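Biofilm-associated surface protein (Staphylococcus aureus, PDB 7C7U) probably serves as a cell wall-anchored surface adhesin, with a calcium-binding region, whose amyloid assembly contributes to biofilm formation. Local coordinates at residues Tyr253-Asp258 with Leu294-Val299; Glu266-His271 with Val325-Lys330. All coordinates share one frame; numbering follows the deposited sequence.

From the N terminus the chain passes strand 252-257, enters strand 265-272, turning a corner at Glu-266, and later runs through strand 290-294, the loop before strand 301-305, and strand 323-331. Interaction 1 closes a loop of 35 residues by bringing 294-299 back to 253-258. Interaction 2 closes one of 53 residues by pairing 266-271 with 325-330. Because the four segments alternate along the chain, the two closures cross instead of nesting. Interaction 2 lies within the five-stranded antiparallel sheet, whereas interaction 1 ties the loop leaving that sheet to the four-stranded sheet packed against it. They meet at Leu-294, whose N is probably hydrogen-bonded to Val-268 O (2.8 Å).

Interaction 1: residues Tyr253-Asp258 with Leu294-Val299; sequences YNYQID and LTIDEV
Tyr-255 reaches across to Leu-294, Thr-295 and Ile-296 with its hydroxyl, one ring face and one ring edge. Tyr-255 OH donates to the backbone O of Thr-295 at 2.7 Å, approaching 24° out of the carbonyl plane. The same hydroxyl accepts from a water 2.8 Å away, and this water in turn accepts from Thr-295 N at 3.0 Å. The phenol thus serves both ends of one residue's backbone, one directly and one through solvent. With CG between the backbone N and the carbonyl carbon (chi1 44°), the tyrosine ring extends toward the loop. That loop, between strands 290-294 and 301-305, carries the chain from one sheet of a beta-sandwich to the other; at its end Gly-300, and then Gly-302 in strand 301-305, make backbone hydrogen bonds with Ile-257 and Tyr-255, respectively. Within the loop, Asp-297 OD1 accepts from Val-299 N at 3.0 Å in an Asx turn, met from above the carboxylate plane, and also receives Asn-301 N. Apolar contacts take one face and one edge of the same ring. Leu-294 lies over the face: CD1 stands 15° off the normal, displaced toward the rim, in a CH-pi contact 4.3 Å from the ring centroid, while CD2, on the same side, is 3.7 Å from Tyr-255 CE2. Ile-296 instead comes in the ring plane, its CG2 meeting Tyr-255 CE1 at 3.8 Å. On the same methyl rests Ile-257 CG1, 3.9 Å from Ile-296 CG2, and the two isoleucine side chains run at about a right angle. Ile-257 and Leu-294 also reach the core, touching Leu-329 and Val-327, respectively, of strand 323-331.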
# COMPACT_ATOMS: atom_id res chain seq x y z
N TYR A 253 -32.47 -0.16 -4.75
CA TYR A 253 -31.06 -0.50 -4.71
C TYR A 253 -30.76 -1.22 -3.40
O TYR A 253 -31.15 -0.74 -2.32
CB TYR A 253 -30.17 0.73 -4.85
CG TYR A 253 -28.71 0.37 -4.93
CD1 TYR A 253 -28.22 -0.39 -5.98
CD2 TYR A 253 -27.80 0.79 -3.93
CE1 TYR A 253 -26.90 -0.75 -6.05
CE2 TYR A 253 -26.49 0.44 -4.00
CZ TYR A 253 -26.04 -0.31 -5.06
OH TYR A 253 -24.71 -0.64 -5.11
N ASN A 254 -30.05 -2.33 -3.48
CA ASN A 254 -29.78 -3.23 -2.36
C ASN A 254 -28.28 -3.39 -2.21
O ASN A 254 -27.56 -3.47 -3.21
CB ASN A 254 -30.44 -4.60 -2.60
CG ASN A 254 -31.91 -4.49 -2.94
OD1 ASN A 254 -32.78 -4.64 -2.08
ND2 ASN A 254 -32.21 -4.19 -4.21
N TYR A 255 -27.80 -3.46 -0.97
CA TYR A 255 -26.36 -3.45 -0.74
C TYR A 255 -26.03 -4.34 0.46
O TYR A 255 -26.84 -4.49 1.38
CB TYR A 255 -25.83 -2.00 -0.56
CG TYR A 255 -26.71 -1.17 0.34
CD1 TYR A 255 -26.49 -1.14 1.72
CD2 TYR A 255 -27.81 -0.49 -0.17
CE1 TYR A 255 -27.33 -0.41 2.55
CE2 TYR A 255 -28.67 0.22 0.65
CZ TYR A 255 -28.43 0.25 2.01
OH TYR A 255 -29.28 0.96 2.84
N GLN A 256 -24.87 -4.99 0.40
CA GLN A 256 -24.39 -5.86 1.46
C GLN A 256 -23.02 -5.38 1.89
O GLN A 256 -22.10 -5.31 1.06
CB GLN A 256 -24.35 -7.33 1.00
CG GLN A 256 -25.72 -7.86 0.49
CD GLN A 256 -25.76 -9.39 0.30
OE1 GLN A 256 -24.72 -10.03 0.14
NE2 GLN A 256 -26.96 -9.98 0.32
N ILE A 257 -22.87 -5.01 3.16
CA ILE A 257 -21.59 -4.53 3.70
C ILE A 257 -21.03 -5.62 4.60
O ILE A 257 -21.74 -6.13 5.48
CB ILE A 257 -21.76 -3.20 4.46
CG1 ILE A 257 -22.57 -2.19 3.63
CG2 ILE A 257 -20.39 -2.57 4.88
CD1 ILE A 257 -21.89 -1.76 2.32
N ASP A 258 -19.77 -6.00 4.38
CA ASP A 258 -19.13 -7.05 5.17
C ASP A 258 -19.33 -6.81 6.66
O ASP A 258 -18.99 -5.75 7.18
CB ASP A 258 -17.64 -7.09 4.84
CG ASP A 258 -16.96 -8.35 5.35
OD1 ASP A 258 -17.05 -8.63 6.57
OD2 ASP A 258 -16.36 -9.07 4.55
N LEU A 294 -27.81 5.86 4.34
CA LEU A 294 -28.23 4.47 4.20
C LEU A 294 -28.22 3.77 5.55
O LEU A 294 -27.37 4.05 6.40
CB LEU A 294 -27.31 3.71 3.23
CG LEU A 294 -27.24 4.22 1.79
CD1 LEU A 294 -26.10 3.55 1.03
CD2 LEU A 294 -28.59 3.93 1.11
N THR A 295 -29.15 2.85 5.73
CA THR A 295 -29.17 2.02 6.92
C THR A 295 -28.81 0.59 6.55
O THR A 295 -29.12 0.12 5.45
CB THR A 295 -30.53 2.05 7.61
OG1 THR A 295 -31.42 1.15 6.96
CG2 THR A 295 -31.12 3.46 7.58
N ILE A 296 -28.15 -0.09 7.49
CA ILE A 296 -27.76 -1.49 7.36
C ILE A 296 -28.27 -2.23 8.58
O ILE A 296 -28.41 -1.66 9.67
CB ILE A 296 -26.22 -1.64 7.24
CG1 ILE A 296 -25.53 -0.65 8.18
CG2 ILE A 296 -25.76 -1.43 5.81
CD1 ILE A 296 -24.08 -0.96 8.43
N ASP A 297 -28.57 -3.52 8.41
CA ASP A 297 -29.02 -4.33 9.53
C ASP A 297 -27.80 -4.95 10.22
O ASP A 297 -26.65 -4.64 9.88
CB ASP A 297 -30.07 -5.35 9.09
CG ASP A 297 -29.53 -6.42 8.15
OD1 ASP A 297 -28.30 -6.59 8.02
OD2 ASP A 297 -30.36 -7.11 7.51
N GLU A 298 -28.03 -5.86 11.17
CA GLU A 298 -26.93 -6.34 12.00
C GLU A 298 -25.93 -7.17 11.22
O GLU A 298 -24.83 -7.42 11.73
CB GLU A 298 -27.46 -7.17 13.18
CG GLU A 298 -27.74 -8.64 12.85
CD GLU A 298 -29.07 -8.88 12.15
OE1 GLU A 298 -29.70 -7.91 11.68
OE2 GLU A 298 -29.45 -10.07 12.05
N VAL A 299 -26.27 -7.62 10.01
CA VAL A 299 -25.35 -8.39 9.18
C VAL A 299 -24.82 -7.57 8.01
O VAL A 299 -24.03 -8.08 7.21
CB VAL A 299 -26.00 -9.69 8.69
CG1 VAL A 299 -26.91 -9.44 7.50
CG2 VAL A 299 -24.94 -10.75 8.38
O HOH W 1 -31.34 2.56 3.76

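Interaction 2: residues Glu266-His271 with Val325-Lys330; sequences EGVELH and VRVVLK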
# COMPACT_ATOMS: atom_id res chain seq x y z
N GLU A 266 -18.96 4.50 11.16
CA GLU A 266 -19.76 5.55 11.78
C GLU A 266 -21.03 5.84 10.99
O GLU A 266 -22.09 6.08 11.59
CB GLU A 266 -18.94 6.84 11.90
CG GLU A 266 -19.69 8.03 12.50
CD GLU A 266 -20.12 7.78 13.95
OE1 GLU A 266 -21.13 7.06 14.17
OE2 GLU A 266 -19.43 8.30 14.86
N GLY A 267 -20.96 5.81 9.67
CA GLY A 267 -22.13 6.06 8.86
C GLY A 267 -21.97 5.50 7.47
O GLY A 267 -20.85 5.29 6.99
N VAL A 268 -23.11 5.27 6.82
CA VAL A 268 -23.19 4.73 5.46
C VAL A 268 -24.01 5.68 4.61
O VAL A 268 -25.11 6.08 5.00
CB VAL A 268 -23.80 3.32 5.44
CG1 VAL A 268 -23.77 2.73 4.02
CG2 VAL A 268 -23.09 2.42 6.42
N GLU A 269 -23.48 6.04 3.44
CA GLU A 269 -24.10 7.04 2.58
C GLU A 269 -24.12 6.57 1.14
O GLU A 269 -23.22 5.87 0.69
CB GLU A 269 -23.35 8.37 2.64
CG GLU A 269 -23.07 8.88 4.05
CD GLU A 269 -22.32 10.21 4.05
OE1 GLU A 269 -21.65 10.53 3.04
OE2 GLU A 269 -22.40 10.94 5.06
N LEU A 270 -25.12 7.04 0.40
CA LEU A 270 -25.21 6.83 -1.04
C LEU A 270 -24.78 8.09 -1.77
O LEU A 270 -25.28 9.19 -1.48
CB LEU A 270 -26.63 6.44 -1.45
CG LEU A 270 -26.84 6.06 -2.91
CD1 LEU A 270 -26.20 4.71 -3.17
CD2 LEU A 270 -28.33 6.01 -3.24
N HIS A 271 -23.88 7.94 -2.73
CA HIS A 271 -23.43 9.06 -3.54
C HIS A 271 -23.77 8.82 -5.00
O HIS A 271 -23.84 7.68 -5.48
CB HIS A 271 -21.92 9.27 -3.38
CG HIS A 271 -21.54 9.87 -2.07
ND1 HIS A 271 -20.52 10.79 -1.94
CD2 HIS A 271 -22.06 9.72 -0.83
CE1 HIS A 271 -20.42 11.17 -0.68
NE2 HIS A 271 -21.34 10.52 0.02
N VAL A 325 -22.78 3.52 -9.21
CA VAL A 325 -23.41 3.70 -7.90
C VAL A 325 -22.30 3.66 -6.85
O VAL A 325 -21.45 2.76 -6.87
CB VAL A 325 -24.47 2.62 -7.62
CG1 VAL A 325 -25.17 2.93 -6.32
CG2 VAL A 325 -25.51 2.56 -8.75
N ARG A 326 -22.28 4.63 -5.95
CA ARG A 326 -21.25 4.69 -4.91
C ARG A 326 -21.86 4.57 -3.53
O ARG A 326 -22.76 5.33 -3.17
CB ARG A 326 -20.44 5.99 -5.00
CG ARG A 326 -19.51 6.19 -3.78
CD ARG A 326 -18.52 7.33 -4.05
NE ARG A 326 -17.43 6.89 -4.91
CZ ARG A 326 -16.46 7.66 -5.37
NH1 ARG A 326 -16.44 8.96 -5.07
NH2 ARG A 326 -15.50 7.14 -6.14
N VAL A 327 -21.34 3.64 -2.74
CA VAL A 327 -21.66 3.55 -1.32
C VAL A 327 -20.43 4.00 -0.55
O VAL A 327 -19.32 3.55 -0.85
CB VAL A 327 -22.10 2.14 -0.92
CG1 VAL A 327 -22.34 2.06 0.60
CG2 VAL A 327 -23.38 1.75 -1.67
N VAL A 328 -20.62 4.87 0.44
CA VAL A 328 -19.52 5.42 1.24
C VAL A 328 -19.66 4.93 2.67
O VAL A 328 -20.70 5.14 3.31
CB VAL A 328 -19.50 6.95 1.19
CG1 VAL A 328 -18.31 7.51 2.05
CG2 VAL A 328 -19.39 7.44 -0.26
N LEU A 329 -18.60 4.32 3.19
CA LEU A 329 -18.54 3.90 4.59
C LEU A 329 -17.58 4.86 5.29
O LEU A 329 -16.38 4.85 5.00
CB LEU A 329 -18.05 2.47 4.73
CG LEU A 329 -18.52 1.40 3.75
CD1 LEU A 329 -17.77 0.13 4.12
CD2 LEU A 329 -20.04 1.22 3.82
N LYS A 330 -18.11 5.68 6.20
CA LYS A 330 -17.29 6.61 6.97
C LYS A 330 -16.73 5.88 8.19
O LYS A 330 -17.49 5.38 9.02
CB LYS A 330 -18.13 7.82 7.38
CG LYS A 330 -18.38 8.80 6.26
CD LYS A 330 -18.87 10.15 6.77
CE LYS A 330 -18.95 11.17 5.64
NZ LYS A 330 -19.52 12.49 6.04
O HOH W 2 -18.27 11.10 -3.77
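Glu-269 OE2 is gripped by two lysines: Lys-330 NZ lies 3.4 Å from it in a salt bridge with a weak hydrogen bond, and Lys-290 of the adjoining strand adds a second salt bridge. The extended glutamate chain (chi2 -179°) carries the carboxylate out to them. OE1 accepts from His-271 NE2 at 3.0 Å, on the anti side of the carboxylate and in the imidazole plane, fixing the ring's rotation. Val-328 CG2 sits over the centre of one His-271 ring face in a CH-pi contact, 3.6 Å from the centroid and 10° off the normal. A water joins His-271 ND1 to Arg-326 NH1, while Arg-326 NE pairs with Asp-232. Strand 323-331 is the middle one of the five-stranded antiparallel sheet, 265-272 its neighbour; Val-328 N donates to Glu-269 O at 2.8 Å. At the end of the ladder Glu-266 and Gly-267 both face Lys-330, a classic beta bulge: Glu-266 N gives to Lys-330 O at 2.7 Å, and Lys-330 N to Gly-267 O at 2.9 Å. The opposite face is apolar, Val-268 CG1 meeting Val-327 CG1 at 3.8 Å; from the facing sheet Tyr-253 packs on Val-325 and Val-327, and Ile-257 on Leu-329.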